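Local structure of ABC transporter, substrate-binding protein (Streptococcus pneumoniae, 5G5Y) at residues A[182-187]-A[242-247]. The protein binds fructooligosaccharides, preferring tetrasaccharides and longer chains, and serves as the solute-binding component of the FusABC-MsmK ABC importer. Numbering follows the deposited sequence.
Sequences PFSFIS and LIDKEA
Pro-182 lays its ring against the carbonyl of Leu-242, with CB 3.2 Å from Leu-242 O, and the same oxygen takes a weak, bent bond from the backbone N of Phe-183. One step on, Phe-183 O receives the N-H of Asp-244 at 2.8 Å in an almost straight bond (175°), which completes a single beta bridge opposite Ile-243. The Phe-183 and Ile-243 side chains lie side by side, pointing the same way, and both touch Leu-237 of helix 225-239. With OG anti to its backbone N (chi1 -162°), Ser-184 brings the hydroxyl to Asp-244 and donates to OD2 at 2.7 Å, on the anti side of the carboxylate. That oxygen also forms a salt bridge with Lys-258, while OD1 accepts Glu-246 N from above the carboxylate plane. Phe-185 offers one ring face to the methyl of Ala-247, a CH-pi contact with CB 3.8 Å from the ring centroid, and its CE2 meets Ile-243 CG2 at 3.7 Å. At Ser-187 a water joins the two backbones, donating to Ala-247 O and weakly accepting from Ser-187 N. This single bridge ties the loop following helix 225-239 to the end of strand 181-183, an outermost strand of its mixed sheet, and Asp-244 heads an Asx turn within a type I beta turn.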
# COMPACT_ATOMS: atom_id res chain seq x y z
N PRO A 182 -3.71 -9.74 26.43
CA PRO A 182 -4.83 -10.19 25.61
C PRO A 182 -4.95 -9.53 24.24
O PRO A 182 -5.24 -10.23 23.26
CB PRO A 182 -6.04 -9.86 26.48
CG PRO A 182 -5.46 -9.95 27.89
CD PRO A 182 -4.15 -9.30 27.77
N PHE A 183 -4.77 -8.21 24.19
CA PHE A 183 -5.04 -7.39 22.98
C PHE A 183 -3.95 -6.34 22.82
O PHE A 183 -3.68 -5.58 23.74
CB PHE A 183 -6.41 -6.74 23.18
CG PHE A 183 -7.01 -6.07 21.97
CD1 PHE A 183 -7.79 -6.80 21.08
CD2 PHE A 183 -6.92 -4.69 21.80
CE1 PHE A 183 -8.40 -6.19 19.99
CE2 PHE A 183 -7.55 -4.08 20.71
CZ PHE A 183 -8.27 -4.83 19.82
N SER A 184 -3.29 -6.30 21.65
CA SER A 184 -2.24 -5.32 21.41
C SER A 184 -2.30 -4.80 19.98
O SER A 184 -2.91 -5.40 19.11
CB SER A 184 -0.86 -5.92 21.67
OG SER A 184 0.07 -4.87 21.83
N PHE A 185 -1.67 -3.65 19.80
CA PHE A 185 -1.62 -2.94 18.55
C PHE A 185 -0.60 -1.86 18.69
O PHE A 185 -0.11 -1.59 19.81
CB PHE A 185 -3.00 -2.34 18.24
CG PHE A 185 -3.58 -1.53 19.39
CD1 PHE A 185 -3.25 -0.19 19.57
CD2 PHE A 185 -4.45 -2.12 20.28
CE1 PHE A 185 -3.80 0.56 20.64
CE2 PHE A 185 -5.00 -1.39 21.34
CZ PHE A 185 -4.67 -0.05 21.52
N ILE A 186 -0.22 -1.30 17.55
CA ILE A 186 0.53 -0.04 17.50
C ILE A 186 -0.46 1.00 16.98
O ILE A 186 -0.85 0.98 15.82
CB ILE A 186 1.79 -0.10 16.62
CG1 ILE A 186 2.71 -1.25 17.06
CG2 ILE A 186 2.55 1.22 16.67
CD1 ILE A 186 3.94 -1.40 16.21
N SER A 187 -0.80 1.93 17.85
CA SER A 187 -1.83 2.93 17.53
C SER A 187 -1.47 3.96 16.46
O SER A 187 -0.38 4.54 16.43
CB SER A 187 -2.27 3.65 18.81
OG SER A 187 -3.34 4.58 18.53
N LEU A 242 -7.65 -5.41 29.40
CA LEU A 242 -7.37 -6.37 28.34
C LEU A 242 -6.36 -5.85 27.32
O LEU A 242 -5.83 -6.66 26.54
CB LEU A 242 -8.68 -6.76 27.66
CG LEU A 242 -9.75 -7.40 28.56
CD1 LEU A 242 -11.09 -7.59 27.83
CD2 LEU A 242 -9.26 -8.72 29.14
N ILE A 243 -6.05 -4.55 27.34
CA ILE A 243 -5.13 -3.95 26.38
C ILE A 243 -3.72 -3.92 26.95
O ILE A 243 -3.53 -3.59 28.12
CB ILE A 243 -5.57 -2.51 25.95
CG1 ILE A 243 -6.98 -2.54 25.33
CG2 ILE A 243 -4.57 -1.95 24.95
CD1 ILE A 243 -7.49 -1.20 24.81
N ASP A 244 -2.76 -4.28 26.10
CA ASP A 244 -1.35 -4.05 26.32
C ASP A 244 -1.09 -2.69 26.98
O ASP A 244 -1.40 -1.64 26.41
CB ASP A 244 -0.61 -4.15 24.95
CG ASP A 244 0.89 -4.33 25.07
OD1 ASP A 244 1.46 -3.89 26.09
OD2 ASP A 244 1.52 -4.88 24.12
N LYS A 245 -0.50 -2.69 28.19
CA LYS A 245 -0.21 -1.38 28.86
C LYS A 245 0.71 -0.42 28.09
O LYS A 245 0.72 0.78 28.36
CB LYS A 245 0.25 -1.55 30.33
CG LYS A 245 1.25 -2.67 30.59
CD LYS A 245 2.17 -2.39 31.78
CE LYS A 245 3.38 -3.31 31.77
NZ LYS A 245 4.40 -2.90 30.75
N GLU A 246 1.45 -0.94 27.10
CA GLU A 246 2.32 -0.13 26.24
C GLU A 246 1.74 0.19 24.84
O GLU A 246 2.45 0.76 24.02
CB GLU A 246 3.65 -0.87 26.01
CG GLU A 246 4.40 -1.39 27.24
CD GLU A 246 5.73 -2.04 26.81
OE1 GLU A 246 5.75 -3.22 26.38
OE2 GLU A 246 6.76 -1.35 26.87
N ALA A 247 0.50 -0.17 24.57
CA ALA A 247 -0.07 -0.10 23.21
C ALA A 247 0.01 1.29 22.58
O ALA A 247 0.19 1.42 21.37
CB ALA A 247 -1.50 -0.60 23.21
O HOH W 1 1.67 2.89 19.84